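Local coordinates for protein COG0778: Nitroreductase (Streptococcus pneumoniae, PDB 2B67) that binds flavin mononucleotide and, as a nitroreductase-family oxidoreductase, probably uses it to pass electrons from a nicotinamide cofactor to acceptor substrates, at residues 88-93 with 171-176; 81-86 with 133-138; 98-101 with 107-110; 26-31 with 149-154; 4-9 with 142-147. All blocks are in the same frame, centred on the assembly; numbering follows the deposited sequence. Where two conformers were deposited one is given.

Interaction 1: 88-93 with 171-176; sequences AKRARK and EDRFRP. With ACY (acetic acid), chain F.
Arg173 reaches across to helix 87-98 and lays its guanidinium against the aliphatic part of Lys89. Its chain leaves with CG anti to the backbone N (chi1 168°) and stays extended to NE, which gives it the needed length. One face of the planar group takes Lys89 CB, 3.7 Å from NH1, and the opposite face takes Phe174 CZ, so the cation lies between an alkyl chain and a ring. Lys89 suits this place because its methylenes pack while its ammonium end turns away. Arg90 comes to the same spot by a chain bent at chi2 and chi3. Its NH2 meets the edge of the Phe174 ring, in the ring plane, 3.6 Å from CE2, with guanidinium and ring planes 82° apart. Lys93 CD covers one face of that guanidinium, and Lys93 NZ, salt-bridged to Glu199 of the second subunit, donates a 2.8 Å hydrogen bond to OXT of a bound acetic acid molecule, probably from the crystallisation liquor. Arg90 NH2 and Arg173 NH1 come within 4.5 Å; Asp84 OD2, salt-bridged to Arg90 NE and Arg173 NH1, probably offsets their repulsion. Asp84 ends strand 77-84, so these pairs join helix 87-98 to the sheet of the nitroreductase alpha-beta fold.

Interaction 2: 81-86 with 133-138; sequences LFTDTD and LNAGLV
Leu81 and Val138 cross obliquely, branch against branch. Leu81 CD2 lies 4.0 Å from Val138 CG1, and CD1 is nearly as close to that methyl. The leucine carries CG anti to its own N (chi1 173°), which swings the isobutyl group over to the helix; there CD2 also rests on the backbone at 3.6 Å from Ala135 O. Two residues along, on the same face of the strand, Thr83 points its methyl at the helix, with CG2 3.8 Å from Ala135 CB. Its hydroxyl is used elsewhere, bonded to Glu177 OE2, so a beta-branched residue serves packing and polarity at once. This is a helix on a sheet face in the nitroreductase alpha-beta sandwich: axes of strand 81-84 and helix 133-138 pass 9.1 Å apart at 139°, and the small Ala135 lets the strand come within 6.8 Å of it, measured between Thr83 CA and Ala135 CA. Leu133 and Leu137 touch the flavin, and Leu137 also packs on Gly136 of the second subunit. At the end of the strand, Asp84 OD1 accepts from Asp86 N at 3.1 Å, from above the carboxylate plane, forming an Asx turn; Asp86 then N-caps helix 87-98.

Interaction 3: 98-101 with 107-110; sequences GGAN and QLQY
The carbonyl oxygen of Gly98, one residue before the Gly99-Ala100 peptide that packs on Leu108, accepts a hydrogen bond from Asn102 ND2, bridging the end of helix 87-98 to the loop that follows. The motif is a helix-loop-helix connection: helix 87-98 ends, a short loop reverses the chain, and helix 105-120 begins, in the outlying helical part of this nitroreductase fold. Gly99 makes the exit, the first residue to leave helical angles, with a phi of 61° that a residue lacking a side chain adopts without strain. At the start of the second helix Gln107 OE1 reaches back to the backbone N of Ser104, just ahead of it. No hydrogen bond joins 98-101 to 107-110; a leucine does the work. Leu108 carries CG anti to its carbonyl carbon (chi1 -75°), which sends both methyls towards the loop, while Phe103 also touches its side chain. A branched apolar residue suits the place, since its two methyls spread along one face of the same peptide group. CD1 lies 4.1 Å from Ala100 N and 4.4 Å from Ala100 CB. Beside it CD2 stands over the peptide face, 3.9 Å from Gly99 C.

Interaction 4: 26-31 with 149-154; sequences PKDVRT and QGIGSN
Asp28, on the first turn of helix 26-36, meets Gln149 with both backbone and side chain. Its carbonyl oxygen accepts from Gln149 NE2 at 3.0 Å, a bent bond (N-H...O 139°) whose donor is tilted from the carbonyl plane; a long glutamine, extended beyond CG, has the reach. The short aspartate side chain lets CB pack on Ile151 CD1, 3.9 Å away, while the carboxylate stays at a partly exposed site. That carboxylate stands almost perpendicular to the amide, and Asp28 OD1 comes 3.0 Å from Gln149 OE1; as two acceptors these do not bond, and so close an approach is doubtful. Gln149 and Ile151 sit in the Schellman motif that ends helix 124-148, on either side of its C-prime residue Gly150, which has positive phi: Gly150 N bonds Thr147 O and Ile151 N bonds Leu146 O. The chain passes on into strand 152-156, where Asn154 lines the flavin pocket. Further along, Arg30 turns from this contact and pairs with Asp198 of the second subunit. One turn beyond Asp28, Thr31 sets CB 3.7 Å from Gln149 NE2. Its OG1 bonds Lys27 O at 3.0 Å, approaching from the face opposite to that used by Thr31 N.

Interaction 5: 4-9 with 142-147; sequences MKFLEL and LVLALT
Helix segments 5-9 and 142-147 cross nearly at a right angle, 93°, their axes 11.3 Å apart, and the backbones come nearest at Leu9 and Thr147, whose CA atoms are 7.1 Å apart. The packing sets the N-terminal helix across the long helix 124-148 of the nitroreductase alpha-beta fold, at a place where the second subunit joins in: Phe6 of that subunit touches both Leu9 and Leu144. All four residues that meet are buried, and large apolar side chains suit a wide crossing because they must span the distance between axes. Phe6 has CG anti to its N (chi1 -178°), which carries the ring towards the long helix, and Leu144 CD1 sits at the ring edge, 4.0 Å from CE1. Leu9 lies obliquely over the same leucine, its CD1 4.1 Å from Leu144 CD2, and its other methyl, CD2, is 3.8 Å from Leu144 O. The chi1 of Leu9, -134°, is off the staggered values, which may mean strain or an uncertain placement. Thr147 turns its methyl to the contact and buries its hydroxyl against its own helix: OG1 donates to Val143 O at 2.7 Å, from the face of that carbonyl opposite to the one used by Thr147 N.

Interactions 1, 2 and 4 each reach the antiparallel sheet; interaction 5 packs two helices and interaction 3 lies out at the surface. Interactions 1 and 2 lie 10 Å apart between centres and touch; they reach the neighbouring strands 174-183 and 77-84, and their segments alternate along the chain. Interactions 4 and 5, with centres 12 Å apart, also touch, near the end of helix 124-148, which interactions 2 and 5 share. About 30 Å separates the centres of interactions 1 and 5. Interaction 3 is the local one, spanning a short loop enclosed along the sequence by all the others. Interactions 1, 2, 4 and 5 all have residues touching the second subunit, so the sheet, the flavin-lining helix and the dimer form one connected framework.

Interaction 1: 88-93 with 171-176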
# COMPACT_ATOMS: atom_id res chain seq x y z
N ALA A 88 -19.97 1.82 4.45
CA ALA A 88 -21.30 1.92 3.81
C ALA A 88 -21.48 3.29 3.17
O ALA A 88 -21.85 3.40 2.01
CB ALA A 88 -22.45 1.65 4.84
N LYS A 89 -21.24 4.35 3.91
CA LYS A 89 -21.27 5.69 3.32
C LYS A 89 -20.27 5.90 2.17
O LYS A 89 -20.57 6.64 1.25
CB LYS A 89 -21.05 6.75 4.38
CG LYS A 89 -22.31 6.98 5.26
CD LYS A 89 -22.15 8.26 6.05
CE LYS A 89 -23.12 8.30 7.24
NZ LYS A 89 -24.41 8.88 6.80
N ARG A 90 -19.11 5.25 2.23
CA ARG A 90 -18.09 5.34 1.17
C ARG A 90 -18.61 4.70 -0.12
O ARG A 90 -18.47 5.29 -1.20
CB ARG A 90 -16.75 4.73 1.64
CG ARG A 90 -15.66 4.52 0.54
CD ARG A 90 -15.23 5.82 -0.20
NE ARG A 90 -15.09 6.98 0.66
CZ ARG A 90 -14.38 8.09 0.41
NH1 ARG A 90 -13.60 8.24 -0.68
NH2 ARG A 90 -14.43 9.07 1.32
N ALA A 91 -19.21 3.50 -0.02
CA ALA A 91 -19.81 2.85 -1.19
C ALA A 91 -20.89 3.74 -1.79
O ALA A 91 -20.97 3.89 -3.01
CB ALA A 91 -20.40 1.48 -0.84
N ARG A 92 -21.71 4.32 -0.93
CA ARG A 92 -22.84 5.12 -1.39
C ARG A 92 -22.36 6.39 -2.07
O ARG A 92 -22.93 6.82 -3.08
CB ARG A 92 -23.79 5.42 -0.24
CG ARG A 92 -24.71 4.26 0.11
CD ARG A 92 -25.66 4.65 1.22
NE ARG A 92 -26.96 3.99 1.07
CZ ARG A 92 -28.12 4.63 0.91
NH1 ARG A 92 -28.16 5.97 0.87
NH2 ARG A 92 -29.25 3.93 0.79
N LYS A 93 -21.30 6.99 -1.50
CA LYS A 93 -20.61 8.14 -2.08
C LYS A 93 -20.15 7.87 -3.52
O LYS A 93 -20.38 8.67 -4.40
CB LYS A 93 -19.39 8.52 -1.23
CG LYS A 93 -18.73 9.86 -1.63
CD LYS A 93 -17.38 10.06 -0.89
CE LYS A 93 -16.69 11.35 -1.33
NZ LYS A 93 -17.34 12.57 -0.74
N GLU A 171 -13.75 15.68 10.00
CA GLU A 171 -14.75 14.80 10.62
C GLU A 171 -14.21 13.47 11.15
O GLU A 171 -13.41 12.80 10.47
CB GLU A 171 -15.92 14.54 9.65
CG GLU A 171 -16.78 15.77 9.35
CD GLU A 171 -17.48 16.37 10.58
OE1 GLU A 171 -17.81 15.61 11.54
OE2 GLU A 171 -17.72 17.60 10.58
N ASP A 172 -14.67 13.08 12.34
CA ASP A 172 -14.21 11.88 13.03
C ASP A 172 -14.50 10.58 12.27
O ASP A 172 -13.90 9.52 12.56
CB ASP A 172 -14.83 11.80 14.43
CG ASP A 172 -14.22 12.79 15.41
OD1 ASP A 172 -13.07 13.26 15.21
OD2 ASP A 172 -14.90 13.10 16.41
N ARG A 173 -15.44 10.66 11.33
CA ARG A 173 -15.71 9.57 10.39
C ARG A 173 -14.38 9.16 9.69
O ARG A 173 -14.19 8.02 9.38
CB ARG A 173 -16.79 10.00 9.38
CG ARG A 173 -16.96 9.07 8.17
CD ARG A 173 -18.06 9.61 7.23
NE ARG A 173 -17.91 9.08 5.87
CZ ARG A 173 -18.54 9.56 4.79
NH1 ARG A 173 -18.30 9.04 3.59
NH2 ARG A 173 -19.40 10.57 4.90
N PHE A 174 -13.48 10.11 9.47
CA PHE A 174 -12.18 9.87 8.83
C PHE A 174 -11.08 9.66 9.88
O PHE A 174 -10.89 10.51 10.76
CB PHE A 174 -11.86 11.03 7.89
CG PHE A 174 -12.81 11.09 6.75
CD1 PHE A 174 -13.98 11.87 6.84
CD2 PHE A 174 -12.60 10.29 5.61
CE1 PHE A 174 -14.94 11.86 5.76
CE2 PHE A 174 -13.53 10.28 4.55
CZ PHE A 174 -14.71 11.05 4.62
N ARG A 175 -10.37 8.53 9.81
CA ARG A 175 -9.26 8.31 10.74
C ARG A 175 -7.91 8.52 10.05
O ARG A 175 -7.74 8.16 8.87
CB ARG A 175 -9.31 6.93 11.39
CG ARG A 175 -9.09 5.82 10.43
CD ARG A 175 -8.83 4.50 11.16
NE ARG A 175 -8.16 3.52 10.30
CZ ARG A 175 -8.04 2.22 10.61
NH1 ARG A 175 -7.42 1.39 9.77
NH2 ARG A 175 -8.60 1.74 11.73
N PRO A 176 -6.97 9.15 10.76
CA PRO A 176 -5.68 9.39 10.16
C PRO A 176 -4.89 8.09 10.04
O PRO A 176 -4.88 7.28 10.98
CB PRO A 176 -5.01 10.41 11.11
CG PRO A 176 -5.73 10.25 12.42
CD PRO A 176 -7.10 9.73 12.12
C ACY F . -16.53 13.56 2.57
O ACY F . -15.89 14.34 3.30
OXT ACY F . -16.00 12.90 1.64
CH3 ACY F . -18.00 13.41 2.82

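Interaction 2: 81-86 with 133-138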
# COMPACT_ATOMS: atom_id res chain seq x y z
N LEU A 81 -3.00 11.53 5.24
CA LEU A 81 -3.84 10.55 4.55
C LEU A 81 -4.81 9.97 5.55
O LEU A 81 -4.40 9.36 6.55
CB LEU A 81 -3.00 9.42 3.92
CG LEU A 81 -3.72 8.22 3.30
CD1 LEU A 81 -4.67 8.66 2.16
CD2 LEU A 81 -2.70 7.26 2.72
N PHE A 82 -6.11 10.16 5.28
CA PHE A 82 -7.20 9.62 6.12
C PHE A 82 -7.92 8.51 5.35
O PHE A 82 -7.92 8.48 4.10
CB PHE A 82 -8.26 10.71 6.45
CG PHE A 82 -7.80 11.75 7.45
CD1 PHE A 82 -6.90 12.74 7.07
CD2 PHE A 82 -8.25 11.72 8.77
CE1 PHE A 82 -6.48 13.69 7.98
CE2 PHE A 82 -7.85 12.67 9.68
CZ PHE A 82 -6.95 13.67 9.29
N THR A 83 -8.57 7.61 6.07
CA THR A 83 -9.43 6.64 5.44
C THR A 83 -10.82 6.77 6.05
O THR A 83 -10.97 7.19 7.21
CB THR A 83 -8.92 5.22 5.62
OG1 THR A 83 -8.64 5.02 7.01
CG2 THR A 83 -7.61 5.00 4.84
N ASP A 84 -11.82 6.37 5.27
CA ASP A 84 -13.23 6.44 5.61
C ASP A 84 -13.66 5.27 6.45
O ASP A 84 -13.81 4.16 5.93
CB ASP A 84 -14.06 6.45 4.31
CG ASP A 84 -15.45 7.08 4.48
OD1 ASP A 84 -15.99 7.07 5.62
OD2 ASP A 84 -16.01 7.55 3.46
N THR A 85 -13.92 5.52 7.73
CA THR A 85 -14.33 4.44 8.59
C THR A 85 -15.79 4.03 8.38
O THR A 85 -16.20 2.99 8.88
CB THR A 85 -14.13 4.76 10.08
OG1 THR A 85 -15.03 5.84 10.44
CG2 THR A 85 -12.64 5.17 10.35
N ASP A 86 -16.57 4.85 7.65
CA ASP A 86 -17.96 4.51 7.31
C ASP A 86 -17.97 3.95 5.89
O ASP A 86 -18.21 4.67 4.89
CB ASP A 86 -18.90 5.73 7.44
CG ASP A 86 -20.40 5.31 7.56
OD1 ASP A 86 -20.76 4.21 7.08
OD2 ASP A 86 -21.21 6.06 8.17
N LEU A 133 -4.86 -1.40 4.70
CA LEU A 133 -4.33 -1.94 3.47
C LEU A 133 -4.52 -0.98 2.32
O LEU A 133 -3.57 -0.69 1.58
CB LEU A 133 -4.90 -3.33 3.14
CG LEU A 133 -4.06 -3.90 1.97
CD1 LEU A 133 -3.57 -5.31 2.26
CD2 LEU A 133 -4.87 -3.81 0.71
N ASN A 134 -5.75 -0.50 2.14
CA ASN A 134 -6.06 0.43 1.04
C ASN A 134 -5.26 1.75 1.18
O ASN A 134 -4.90 2.36 0.19
CB ASN A 134 -7.58 0.68 0.96
CG ASN A 134 -8.34 -0.55 0.40
OD1 ASN A 134 -8.24 -0.85 -0.79
ND2 ASN A 134 -9.03 -1.30 1.28
N ALA A 135 -4.99 2.19 2.40
CA ALA A 135 -4.12 3.36 2.63
C ALA A 135 -2.69 3.08 2.14
O ALA A 135 -2.08 3.96 1.55
CB ALA A 135 -4.11 3.76 4.11
N GLY A 136 -2.18 1.87 2.41
CA GLY A 136 -0.87 1.45 1.92
C GLY A 136 -0.78 1.47 0.41
O GLY A 136 0.19 2.02 -0.17
N LEU A 137 -1.78 0.90 -0.26
CA LEU A 137 -1.81 0.94 -1.73
C LEU A 137 -1.65 2.36 -2.28
O LEU A 137 -0.76 2.60 -3.09
CB LEU A 137 -3.10 0.32 -2.27
CG LEU A 137 -3.28 -1.19 -2.08
CD1 LEU A 137 -4.73 -1.54 -2.41
CD2 LEU A 137 -2.29 -1.95 -2.98
N VAL A 138 -2.51 3.30 -1.84
CA VAL A 138 -2.48 4.63 -2.40
C VAL A 138 -1.24 5.41 -1.90
O VAL A 138 -0.73 6.25 -2.63
CB VAL A 138 -3.84 5.43 -2.21
CG1 VAL A 138 -4.00 5.94 -0.78
CG2 VAL A 138 -3.96 6.60 -3.23

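Interaction 3: 98-101 with 107-110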
# COMPACT_ATOMS: atom_id res chain seq x y z
N GLY A 98 -20.45 9.21 -8.85
CA GLY A 98 -20.25 8.67 -10.20
C GLY A 98 -21.56 8.67 -11.00
O GLY A 98 -21.58 9.03 -12.19
N GLY A 99 -22.63 8.22 -10.35
CA GLY A 99 -23.96 8.20 -10.97
C GLY A 99 -24.11 7.34 -12.21
O GLY A 99 -23.26 6.47 -12.53
N ALA A 100 -25.19 7.60 -12.94
CA ALA A 100 -25.54 6.85 -14.12
C ALA A 100 -24.59 7.14 -15.28
O ALA A 100 -24.54 6.37 -16.22
CB ALA A 100 -27.00 7.12 -14.52
N ASN A 101 -23.84 8.25 -15.22
CA ASN A 101 -22.81 8.54 -16.23
C ASN A 101 -21.58 7.61 -16.19
O ASN A 101 -20.85 7.49 -17.15
CB ASN A 101 -22.39 10.01 -16.18
CG ASN A 101 -23.49 10.95 -16.67
OD1 ASN A 101 -23.55 12.10 -16.25
ND2 ASN A 101 -24.35 10.46 -17.55
N GLN A 107 -24.58 -1.81 -11.22
CA GLN A 107 -23.45 -1.25 -10.48
C GLN A 107 -23.90 -0.25 -9.40
O GLN A 107 -23.39 -0.26 -8.27
CB GLN A 107 -22.46 -0.61 -11.45
CG GLN A 107 -21.75 -1.64 -12.31
CD GLN A 107 -20.84 -1.00 -13.38
OE1 GLN A 107 -21.23 -0.08 -14.10
NE2 GLN A 107 -19.63 -1.51 -13.48
N LEU A 108 -24.87 0.61 -9.75
CA LEU A 108 -25.38 1.56 -8.78
C LEU A 108 -26.03 0.88 -7.55
O LEU A 108 -25.86 1.34 -6.42
CB LEU A 108 -26.35 2.55 -9.44
CG LEU A 108 -25.77 3.67 -10.33
CD1 LEU A 108 -26.88 4.38 -11.10
CD2 LEU A 108 -24.96 4.68 -9.52
N GLN A 109 -26.78 -0.20 -7.78
CA GLN A 109 -27.44 -0.98 -6.71
C GLN A 109 -26.39 -1.66 -5.84
O GLN A 109 -26.53 -1.78 -4.62
CB GLN A 109 -28.34 -2.06 -7.33
CG GLN A 109 -28.80 -3.17 -6.37
CD GLN A 109 -30.28 -3.09 -5.97
OE1 GLN A 109 -30.81 -2.03 -5.60
NE2 GLN A 109 -30.97 -4.25 -6.04
N TYR A 110 -25.33 -2.10 -6.50
CA TYR A 110 -24.25 -2.75 -5.81
C TYR A 110 -23.59 -1.79 -4.82
O TYR A 110 -23.47 -2.12 -3.65
CB TYR A 110 -23.26 -3.29 -6.82
CG TYR A 110 -21.99 -3.80 -6.21
CD1 TYR A 110 -20.80 -3.11 -6.42
CD2 TYR A 110 -21.97 -4.98 -5.45
CE1 TYR A 110 -19.60 -3.57 -5.89
CE2 TYR A 110 -20.77 -5.44 -4.90
CZ TYR A 110 -19.59 -4.73 -5.14
OH TYR A 110 -18.38 -5.16 -4.64

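Interaction 4: 26-31 with 149-154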
# COMPACT_ATOMS: atom_id res chain seq x y z
N PRO A 26 1.37 23.90 -5.47
CA PRO A 26 0.10 23.17 -5.31
C PRO A 26 -0.43 22.51 -6.57
O PRO A 26 -1.14 21.52 -6.45
CB PRO A 26 -0.88 24.22 -4.78
CG PRO A 26 -0.19 25.56 -4.99
CD PRO A 26 1.28 25.28 -4.96
N LYS A 27 -0.09 23.00 -7.76
CA LYS A 27 -0.43 22.28 -9.01
C LYS A 27 0.24 20.89 -9.08
O LYS A 27 -0.39 19.92 -9.50
CB LYS A 27 -0.11 23.09 -10.28
CG LYS A 27 -0.62 24.55 -10.28
CD LYS A 27 -2.16 24.69 -10.22
CE LYS A 27 -2.75 25.29 -11.52
NZ LYS A 27 -3.02 26.77 -11.44
N ASP A 28 1.51 20.80 -8.67
CA ASP A 28 2.20 19.51 -8.60
C ASP A 28 1.62 18.56 -7.55
O ASP A 28 1.53 17.37 -7.80
CB ASP A 28 3.71 19.67 -8.37
CG ASP A 28 4.41 20.37 -9.54
OD1 ASP A 28 3.88 20.30 -10.68
OD2 ASP A 28 5.48 20.99 -9.30
N VAL A 29 1.25 19.08 -6.38
CA VAL A 29 0.65 18.24 -5.34
C VAL A 29 -0.67 17.65 -5.81
O VAL A 29 -0.88 16.45 -5.70
CB VAL A 29 0.48 18.97 -4.00
CG1 VAL A 29 -0.25 18.08 -2.99
CG2 VAL A 29 1.86 19.33 -3.46
N ARG A 30 -1.52 18.50 -6.41
CA ARG A 30 -2.80 18.06 -6.95
C ARG A 30 -2.62 17.03 -8.06
O ARG A 30 -3.37 16.06 -8.14
CB ARG A 30 -3.62 19.25 -7.46
CG ARG A 30 -5.04 18.85 -7.83
CD ARG A 30 -5.72 19.90 -8.64
NE ARG A 30 -6.35 19.31 -9.83
CZ ARG A 30 -7.66 19.24 -10.02
NH1 ARG A 30 -8.46 19.74 -9.11
NH2 ARG A 30 -8.17 18.70 -11.12
N THR A 31 -1.62 17.23 -8.91
CA THR A 31 -1.36 16.23 -9.95
C THR A 31 -0.94 14.88 -9.35
O THR A 31 -1.43 13.83 -9.76
CB THR A 31 -0.29 16.71 -10.93
OG1 THR A 31 -0.77 17.88 -11.61
CG2 THR A 31 0.06 15.62 -11.92
N GLN A 149 7.90 13.51 -10.21
CA GLN A 149 7.97 14.92 -10.48
C GLN A 149 9.20 15.56 -9.87
O GLN A 149 9.31 16.77 -9.90
CB GLN A 149 6.76 15.64 -9.92
CG GLN A 149 5.44 15.18 -10.44
CD GLN A 149 4.36 16.20 -10.10
OE1 GLN A 149 4.63 17.41 -10.14
NE2 GLN A 149 3.14 15.74 -9.78
N GLY A 150 10.10 14.77 -9.30
CA GLY A 150 11.34 15.32 -8.71
C GLY A 150 11.15 15.83 -7.28
O GLY A 150 11.98 16.60 -6.77
N ILE A 151 10.06 15.41 -6.64
CA ILE A 151 9.71 15.87 -5.27
C ILE A 151 9.94 14.74 -4.25
O ILE A 151 9.48 13.59 -4.46
CB ILE A 151 8.27 16.45 -5.21
CG1 ILE A 151 8.13 17.60 -6.25
CG2 ILE A 151 7.91 17.00 -3.77
CD1 ILE A 151 6.68 18.04 -6.52
N GLY A 152 10.67 15.06 -3.19
CA GLY A 152 10.99 14.13 -2.10
C GLY A 152 9.81 14.02 -1.16
O GLY A 152 8.85 14.81 -1.26
N SER A 153 9.82 13.01 -0.28
CA SER A 153 8.73 12.75 0.67
C SER A 153 9.21 11.76 1.70
O SER A 153 10.20 11.08 1.49
CB SER A 153 7.50 12.14 -0.04
OG SER A 153 7.84 11.00 -0.83
N ASN A 154 8.49 11.68 2.82
CA ASN A 154 8.69 10.59 3.77
C ASN A 154 7.32 10.20 4.35
O ASN A 154 6.50 11.09 4.60
CB ASN A 154 9.63 11.03 4.87
CG ASN A 154 10.12 9.89 5.72
OD1 ASN A 154 10.44 10.08 6.88
ND2 ASN A 154 10.21 8.71 5.14

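Interaction 5: 4-9 with 142-147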
# COMPACT_ATOMS: atom_id res chain seq x y z
N MSE A 4 13.15 -1.96 -15.95
CA MSE A 4 13.72 -0.88 -16.82
C MSE A 4 13.50 0.53 -16.24
O MSE A 4 14.33 1.00 -15.45
CB MSE A 4 13.21 -1.01 -18.27
CG MSE A 4 11.69 -1.22 -18.43
SE MSE A 4 11.26 -2.75 -19.57
CE MSE A 4 9.51 -2.15 -20.28
N LYS A 5 12.40 1.20 -16.61
CA LYS A 5 12.17 2.60 -16.23
C LYS A 5 11.46 2.74 -14.88
O LYS A 5 11.63 3.74 -14.20
CB LYS A 5 11.37 3.35 -17.31
CG LYS A 5 11.78 4.81 -17.47
CD LYS A 5 11.07 5.51 -18.63
CE LYS A 5 11.68 5.17 -19.99
NZ LYS A 5 11.09 6.00 -21.10
N PHE A 6 10.67 1.73 -14.51
CA PHE A 6 10.05 1.73 -13.19
C PHE A 6 11.09 1.45 -12.09
O PHE A 6 11.03 2.03 -11.02
CB PHE A 6 8.85 0.76 -13.13
CG PHE A 6 8.14 0.74 -11.81
CD1 PHE A 6 7.48 1.88 -11.34
CD2 PHE A 6 8.13 -0.40 -11.04
CE1 PHE A 6 6.82 1.85 -10.12
CE2 PHE A 6 7.48 -0.45 -9.83
CZ PHE A 6 6.83 0.69 -9.34
N LEU A 7 12.05 0.58 -12.38
CA LEU A 7 13.18 0.35 -11.50
C LEU A 7 13.91 1.68 -11.22
O LEU A 7 14.31 1.95 -10.07
CB LEU A 7 14.15 -0.67 -12.11
CG LEU A 7 15.48 -0.93 -11.41
CD1 LEU A 7 15.34 -1.28 -9.91
CD2 LEU A 7 16.24 -2.05 -12.15
N GLU A 8 14.09 2.48 -12.27
CA GLU A 8 14.76 3.78 -12.17
C GLU A 8 13.98 4.75 -11.25
O GLU A 8 14.59 5.44 -10.43
CB GLU A 8 14.95 4.38 -13.56
CG GLU A 8 15.99 5.51 -13.62
CD GLU A 8 15.83 6.46 -14.82
OE1 GLU A 8 16.46 7.57 -14.78
OE2 GLU A 8 15.09 6.12 -15.79
N LEU A 9 12.64 4.78 -11.37
CA LEU A 9 11.80 5.56 -10.45
C LEU A 9 12.03 5.14 -9.00
O LEU A 9 12.23 5.97 -8.12
CB LEU A 9 10.31 5.35 -10.78
CG LEU A 9 9.36 6.55 -10.86
CD1 LEU A 9 7.91 6.15 -10.61
CD2 LEU A 9 9.77 7.69 -9.96
N LEU A 142 1.28 7.47 -4.37
CA LEU A 142 1.50 8.92 -4.11
C LEU A 142 2.98 9.30 -4.01
O LEU A 142 3.42 10.28 -4.62
CB LEU A 142 0.79 9.34 -2.83
CG LEU A 142 1.07 10.77 -2.34
CD1 LEU A 142 0.67 11.78 -3.43
CD2 LEU A 142 0.34 11.04 -1.00
N VAL A 143 3.75 8.54 -3.23
CA VAL A 143 5.17 8.86 -3.11
C VAL A 143 5.93 8.67 -4.43
O VAL A 143 6.89 9.44 -4.74
CB VAL A 143 5.88 8.19 -1.90
CG1 VAL A 143 5.24 8.62 -0.57
CG2 VAL A 143 5.94 6.71 -2.03
N LEU A 144 5.51 7.67 -5.20
CA LEU A 144 6.09 7.44 -6.53
C LEU A 144 5.74 8.55 -7.49
O LEU A 144 6.61 9.03 -8.24
CB LEU A 144 5.66 6.07 -7.11
CG LEU A 144 6.29 4.87 -6.40
CD1 LEU A 144 5.51 3.59 -6.82
CD2 LEU A 144 7.76 4.78 -6.73
N ALA A 145 4.47 8.99 -7.45
CA ALA A 145 4.05 10.11 -8.28
C ALA A 145 4.84 11.40 -7.94
O ALA A 145 5.23 12.13 -8.83
CB ALA A 145 2.50 10.32 -8.22
N LEU A 146 5.07 11.66 -6.66
CA LEU A 146 5.88 12.80 -6.21
C LEU A 146 7.32 12.70 -6.72
O LEU A 146 7.90 13.68 -7.26
CB LEU A 146 5.88 12.88 -4.67
CG LEU A 146 4.54 13.37 -4.06
CD1 LEU A 146 4.47 13.23 -2.52
CD2 LEU A 146 4.22 14.80 -4.50
N THR A 147 7.87 11.49 -6.54
CA THR A 147 9.22 11.16 -6.97
C THR A 147 9.35 11.40 -8.46
O THR A 147 10.31 12.02 -8.89
CB THR A 147 9.58 9.69 -6.67
OG1 THR A 147 9.52 9.45 -5.25
CG2 THR A 147 11.00 9.35 -7.19